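C-type lectin domain family 4, member a4 (Mus musculus, PDB 3VYK) binds N-glycans through a calcium-dependent C-type lectin domain and probably serves dendritic cells as an inhibitory pattern-recognition receptor. Local coordinates at residues H13-L18 with Q45-F50; G64-G69 with R74-T79. All blocks are in the same frame, centred on the assembly; numbering follows the deposited sequence.

Interaction 1. Residues H13-L18 with Q45-F50; sequences HCYFIL and QAEQDF
Tyr15 of strand 13-19 meets Phe50 of helix 45-53 ring against ring. The touching corner is Phe50 CE1, which comes within 3.7 Å of Tyr15 CD2 and 3.9 Å of Tyr15 CG. Phe50 CD1 lies over one face of the tyrosine ring. The planes are turned 58° apart and the centroids lie 5.4 Å from each other, so the rings meet at a slant. With CG anti to the backbone N (chi1 171°), the Phe50 ring extends from the helix toward the strand.

The polar end of Tyr15 is joined to the helix through one water. The water lies in the plane of the ring, 2.7 Å from Tyr15 OH, and donates to Glu47 OE1, also at 2.7 Å. In the C-type lectin fold the contact joins helix 45-53 to strand 13-19, which pairs with the C-terminal strand 121-128. The Glu47 carboxylate is held on its own side by Ser44 OG at OE2 and by His43 N at OE1, just before the helix. Phe10 of strand 8-10 stacks on the Phe50 ring and also touches Tyr15 and Glu47. On the strand, Cys14 next to Tyr15 is tied to Cys3 by a disulfide.

Interaction 2. Residues G64-G69 with R74-T79; sequences GLLDAG and RWIDQT
Leu65 sets one methyl squarely over the indole of Trp75, a CH-pi contact between the two residues of a non-hydrogen-bonded antiparallel pair. Leu65 CD1 lies 3.7 Å from the centroid of the six-membered ring, only 10° off its normal. With Leu65 CG anti to the backbone N (chi1 -169°), a chi2 of 62° turns CD1 over the ring. Leu65 CB packs on Trp75 CZ3 at 3.6 Å.

The indole edge faces the neighbouring backbone, with Trp75 CE3 3.3 Å from Gly64 O. That carbonyl also accepts from Ile76 N at 2.9 Å. Gly64 lies where the chain turns a corner. Ile76 CG1 packs here directly against Gly64 CA.

Leu66 and Arg74 form the hydrogen-bonded pair: Leu66 N gives to Arg74 O at 3.0 Å, and Arg74 N gives to Leu66 O at 2.8 Å. Leu66 CD1 meets Ile76 CG2 at 3.7 Å, and Trp25 of helix 25-34 touches both side chains.

Beyond the strands, Asp67 OD1 takes the N-H of Gly69. Asp77 OD1 takes both the N-H and the hydroxyl of Thr79, while a type I turn runs from Trp75 to Gln78. Each aspartate's bond to the backbone N two residues on closes an Asx turn, at the ends of an antiparallel beta hairpin, strands 61-67 and 73-75, in the C-type lectin domain.

Overall arrangement
Interaction 1 lies wholly before interaction 2 in the chain, and strand 61-67 is the next regular element after helix 45-53. Their centres lie about 17 Å apart. The nearest atoms are about 7 Å apart, so the two do not touch. Both reach the same mixed sheet, where strand 121-128 pairs antiparallel with 13-19 and parallel with 61-67. His43 touches both: its backbone N bonds to Glu47 OE1 of interaction 1, and its ring meets Trp75 and bonds to Thr79 OG1 of interaction 2. Interaction 1 is away from the glycan site. Interaction 2 is nearer: the Leu65 side chain is about 8 Å from that of the calcium ligand Asp114 and about 12 Å from the calcium ion.

Interaction 1. Residues H13-L18 with Q45-F50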
loop_
_atom_site.group_PDB
_atom_site.type_symbol
_atom_site.label_atom_id
_atom_site.label_comp_id
_atom_site.label_asym_id
_atom_site.label_seq_id
_atom_site.Cartn_x
_atom_site.Cartn_y
_atom_site.Cartn_z
ATOM N N HIS A 13 -8.644 12.483 -1.654
ATOM C CA HIS A 13 -7.314 12.255 -1.081
ATOM C C HIS A 13 -6.171 12.734 -1.944
ATOM O O HIS A 13 -6.320 12.960 -3.157
ATOM C CB HIS A 13 -7.094 10.773 -0.796
ATOM C CG HIS A 13 -7.975 10.209 0.283
ATOM N ND1 HIS A 13 -9.150 9.603 0.011
ATOM C CD2 HIS A 13 -7.811 10.157 1.664
ATOM C CE1 HIS A 13 -9.714 9.187 1.164
ATOM N NE2 HIS A 13 -8.897 9.533 2.175
ATOM N N CYS A 14 -5.016 12.892 -1.298
ATOM C CA CYS A 14 -3.730 13.138 -1.951
ATOM C C CYS A 14 -2.809 11.948 -1.720
ATOM O O CYS A 14 -2.769 11.380 -0.619
ATOM C CB CYS A 14 -3.056 14.385 -1.372
ATOM S SG CYS A 14 -4.030 15.897 -1.517
ATOM N N TYR A 15 -2.046 11.605 -2.755
ATOM C CA TYR A 15 -1.177 10.420 -2.743
ATOM C C TYR A 15 0.269 10.792 -3.032
ATOM O O TYR A 15 0.549 11.614 -3.893
ATOM C CB TYR A 15 -1.688 9.393 -3.760
ATOM C CG TYR A 15 -3.071 8.902 -3.424
ATOM C CD1 TYR A 15 -3.254 7.707 -2.747
ATOM C CD2 TYR A 15 -4.205 9.651 -3.761
ATOM C CE1 TYR A 15 -4.525 7.259 -2.415
ATOM C CE2 TYR A 15 -5.473 9.223 -3.425
ATOM C CZ TYR A 15 -5.636 8.019 -2.767
ATOM O OH TYR A 15 -6.896 7.586 -2.431
ATOM N N PHE A 16 1.188 10.166 -2.307
ATOM C CA PHE A 16 2.616 10.401 -2.513
ATOM C C PHE A 16 3.295 9.067 -2.754
ATOM O O PHE A 16 3.138 8.131 -1.960
ATOM C CB PHE A 16 3.239 11.087 -1.295
ATOM C CG PHE A 16 4.661 11.526 -1.513
ATOM C CD1 PHE A 16 4.940 12.705 -2.190
ATOM C CD2 PHE A 16 5.719 10.753 -1.046
ATOM C CE1 PHE A 16 6.253 13.109 -2.398
ATOM C CE2 PHE A 16 7.036 11.150 -1.249
ATOM C CZ PHE A 16 7.300 12.327 -1.929
ATOM N N ILE A 17 4.041 8.986 -3.850
ATOM C CA ILE A 17 4.749 7.772 -4.215
ATOM C C ILE A 17 6.175 7.906 -3.708
ATOM O O ILE A 17 6.950 8.719 -4.220
ATOM C CB ILE A 17 4.738 7.535 -5.746
ATOM C CG1 ILE A 17 3.324 7.706 -6.333
ATOM C CG2 ILE A 17 5.384 6.191 -6.084
ATOM C CD1 ILE A 17 2.267 6.751 -5.796
ATOM N N LEU A 18 6.500 7.129 -2.680
ATOM C CA LEU A 18 7.794 7.224 -2.017
ATOM C C LEU A 18 8.799 6.364 -2.777
ATOM O O LEU A 18 8.953 5.166 -2.499
ATOM C CB LEU A 18 7.662 6.793 -0.551
ATOM C CG LEU A 18 8.533 7.488 0.493
ATOM C CD1 LEU A 18 8.004 7.210 1.890
ATOM C CD2 LEU A 18 9.984 7.052 0.361
ATOM N N GLN A 45 -11.483 -0.678 -6.603
ATOM C CA GLN A 45 -10.648 -0.870 -7.788
ATOM C C GLN A 45 -10.239 0.460 -8.417
ATOM O O GLN A 45 -9.139 0.578 -8.929
ATOM C CB GLN A 45 -11.284 -1.770 -8.852
ATOM C CG GLN A 45 -10.277 -2.073 -9.956
ATOM C CD GLN A 45 -10.680 -3.177 -10.910
ATOM O OE1 GLN A 45 -10.207 -3.217 -12.064
ATOM N NE2 GLN A 45 -11.530 -4.083 -10.452
ATOM N N ALA A 46 -11.121 1.462 -8.371
ATOM C CA ALA A 46 -10.754 2.791 -8.860
ATOM C C ALA A 46 -9.508 3.301 -8.157
ATOM O O ALA A 46 -8.594 3.762 -8.815
ATOM C CB ALA A 46 -11.903 3.778 -8.701
ATOM N N GLU A 47 -9.476 3.200 -6.828
ATOM C CA GLU A 47 -8.287 3.599 -6.074
ATOM C C GLU A 47 -7.076 2.742 -6.431
ATOM O O GLU A 47 -6.002 3.283 -6.680
ATOM C CB GLU A 47 -8.531 3.517 -4.573
ATOM C CG GLU A 47 -9.536 4.520 -4.041
ATOM C CD GLU A 47 -10.084 4.065 -2.718
ATOM O OE1 GLU A 47 -9.285 3.882 -1.785
ATOM O OE2 GLU A 47 -11.318 3.852 -2.633
ATOM N N GLN A 48 -7.252 1.416 -6.438
ATOM C CA GLN A 48 -6.179 0.496 -6.837
ATOM C C GLN A 48 -5.580 0.870 -8.202
ATOM O O GLN A 48 -4.371 1.020 -8.323
ATOM C CB GLN A 48 -6.693 -0.948 -6.856
ATOM C CG GLN A 48 -5.697 -1.960 -7.413
ATOM C CD GLN A 48 -4.610 -2.342 -6.430
ATOM O OE1 GLN A 48 -4.613 -1.919 -5.276
ATOM N NE2 GLN A 48 -3.668 -3.157 -6.902
ATOM N N ASP A 49 -6.438 1.048 -9.215
ATOM C CA ASP A 49 -5.972 1.370 -10.565
ATOM C C ASP A 49 -5.348 2.772 -10.666
ATOM O O ASP A 49 -4.393 2.980 -11.422
ATOM C CB ASP A 49 -7.115 1.229 -11.577
ATOM C CG ASP A 49 -7.499 -0.215 -11.853
ATOM O OD1 ASP A 49 -6.738 -1.136 -11.510
ATOM O OD2 ASP A 49 -8.576 -0.445 -12.428
ATOM N N PHE A 50 -5.878 3.727 -9.905
ATOM C CA PHE A 50 -5.253 5.044 -9.819
ATOM C C PHE A 50 -3.832 4.907 -9.263
ATOM O O PHE A 50 -2.884 5.462 -9.814
ATOM C CB PHE A 50 -6.069 6.028 -8.969
ATOM C CG PHE A 50 -5.325 7.311 -8.687
ATOM C CD1 PHE A 50 -4.596 7.478 -7.503
ATOM C CD2 PHE A 50 -5.309 8.336 -9.637
ATOM C CE1 PHE A 50 -3.891 8.648 -7.270
ATOM C CE2 PHE A 50 -4.613 9.495 -9.404
ATOM C CZ PHE A 50 -3.894 9.652 -8.228
HETATM O O HOH W 1 -6.857 5.042 -1.486
#

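Interaction 2. Residues G64-G69 with R74-T79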
loop_
_atom_site.group_PDB
_atom_site.type_symbol
_atom_site.label_atom_id
_atom_site.label_comp_id
_atom_site.label_asym_id
_atom_site.label_seq_id
_atom_site.Cartn_x
_atom_site.Cartn_y
_atom_site.Cartn_z
ATOM N N GLY A 64 -1.036 0.076 3.605
ATOM C CA GLY A 64 -1.387 0.073 5.022
ATOM C C GLY A 64 -2.215 -1.111 5.490
ATOM O O GLY A 64 -3.136 -0.934 6.283
ATOM N N LEU A 65 -1.884 -2.312 5.005
ATOM C CA LEU A 65 -2.647 -3.522 5.307
ATOM C C LEU A 65 -1.763 -4.486 6.078
ATOM O O LEU A 65 -0.643 -4.767 5.653
ATOM C CB LEU A 65 -3.131 -4.176 4.001
ATOM C CG LEU A 65 -4.150 -5.307 4.145
ATOM C CD1 LEU A 65 -5.443 -4.818 4.788
ATOM C CD2 LEU A 65 -4.428 -5.960 2.793
ATOM N N LEU A 66 -2.275 -4.992 7.195
ATOM C CA LEU A 66 -1.501 -5.862 8.091
ATOM C C LEU A 66 -2.269 -7.103 8.504
ATOM O O LEU A 66 -3.468 -7.047 8.694
ATOM C CB LEU A 66 -1.143 -5.104 9.364
ATOM C CG LEU A 66 -0.311 -3.839 9.192
ATOM C CD1 LEU A 66 -0.271 -3.083 10.505
ATOM C CD2 LEU A 66 1.090 -4.180 8.721
ATOM N N ASP A 67 -1.564 -8.215 8.674
ATOM C CA ASP A 67 -2.178 -9.428 9.197
ATOM C C ASP A 67 -2.163 -9.367 10.722
ATOM O O ASP A 67 -1.118 -9.579 11.339
ATOM C CB ASP A 67 -1.411 -10.660 8.712
ATOM C CG ASP A 67 -2.025 -11.965 9.182
ATOM O OD1 ASP A 67 -2.993 -11.949 9.974
ATOM O OD2 ASP A 67 -1.549 -13.024 8.733
ATOM N N ALA A 68 -3.327 -9.098 11.319
ATOM C CA ALA A 68 -3.443 -8.961 12.770
ATOM C C ALA A 68 -3.288 -10.288 13.510
ATOM O O ALA A 68 -3.174 -10.312 14.741
ATOM C CB ALA A 68 -4.772 -8.316 13.133
ATOM N N GLY A 69 -3.307 -11.379 12.756
ATOM C CA GLY A 69 -3.199 -12.717 13.315
ATOM C C GLY A 69 -4.063 -13.667 12.518
ATOM O O GLY A 69 -5.203 -13.355 12.219
ATOM N N ARG A 74 -6.168 -6.275 8.270
ATOM C CA ARG A 74 -6.719 -5.053 8.866
ATOM C C ARG A 74 -6.015 -3.809 8.350
ATOM O O ARG A 74 -4.792 -3.778 8.229
ATOM C CB ARG A 74 -6.651 -5.099 10.404
ATOM C CG ARG A 74 -7.381 -6.266 11.048
ATOM C CD ARG A 74 -8.890 -6.131 10.892
ATOM N NE ARG A 74 -9.628 -7.217 11.536
ATOM C CZ ARG A 74 -10.063 -8.314 10.913
ATOM N NH1 ARG A 74 -9.841 -8.495 9.619
ATOM N NH2 ARG A 74 -10.723 -9.244 11.590
ATOM N N TRP A 75 -6.792 -2.782 8.016
ATOM C CA TRP A 75 -6.225 -1.510 7.584
ATOM C C TRP A 75 -5.747 -0.723 8.758
ATOM O O TRP A 75 -6.351 -0.777 9.832
ATOM C CB TRP A 75 -7.273 -0.678 6.837
ATOM C CG TRP A 75 -7.678 -1.274 5.516
ATOM C CD1 TRP A 75 -8.915 -1.820 5.170
ATOM C CD2 TRP A 75 -6.839 -1.433 4.323
ATOM N NE1 TRP A 75 -8.902 -2.271 3.873
ATOM C CE2 TRP A 75 -7.680 -2.065 3.311
ATOM C CE3 TRP A 75 -5.523 -1.102 4.001
ATOM C CZ2 TRP A 75 -7.200 -2.365 2.038
ATOM C CZ3 TRP A 75 -5.047 -1.407 2.723
ATOM C CH2 TRP A 75 -5.864 -2.025 1.766
ATOM N N ILE A 76 -4.674 0.031 8.556
ATOM C CA ILE A 76 -4.059 0.787 9.653
ATOM C C ILE A 76 -4.903 1.949 10.179
ATOM O O ILE A 76 -4.685 2.398 11.309
ATOM C CB ILE A 76 -2.640 1.274 9.307
ATOM C CG1 ILE A 76 -2.654 2.200 8.079
ATOM C CG2 ILE A 76 -1.710 0.070 9.171
ATOM C CD1 ILE A 76 -1.307 2.802 7.732
ATOM N N ASP A 77 -5.856 2.430 9.381
ATOM C CA ASP A 77 -6.749 3.502 9.847
ATOM C C ASP A 77 -8.027 2.957 10.473
ATOM O O ASP A 77 -8.966 3.720 10.754
ATOM C CB ASP A 77 -7.059 4.499 8.728
ATOM C CG ASP A 77 -7.923 3.913 7.625
ATOM O OD1 ASP A 77 -8.229 2.705 7.632
ATOM O OD2 ASP A 77 -8.306 4.690 6.731
ATOM N N GLN A 78 -8.050 1.642 10.689
ATOM C CA GLN A 78 -9.165 0.921 11.313
ATOM C C GLN A 78 -10.472 0.936 10.519
ATOM O O GLN A 78 -11.508 0.497 11.033
ATOM C CB GLN A 78 -9.397 1.388 12.760
ATOM C CG GLN A 78 -8.272 1.031 13.722
ATOM C CD GLN A 78 -8.391 1.784 15.029
ATOM O OE1 GLN A 78 -8.096 2.977 15.100
ATOM N NE2 GLN A 78 -8.831 1.092 16.073
ATOM N N THR A 79 -10.432 1.406 9.268
ATOM C CA THR A 79 -11.606 1.270 8.406
ATOM C C THR A 79 -11.779 -0.200 8.021
ATOM O O THR A 79 -10.799 -0.939 7.955
ATOM C CB THR A 79 -11.557 2.173 7.158
ATOM O OG1 THR A 79 -10.392 1.869 6.380
ATOM C CG2 THR A 79 -11.532 3.648 7.558
#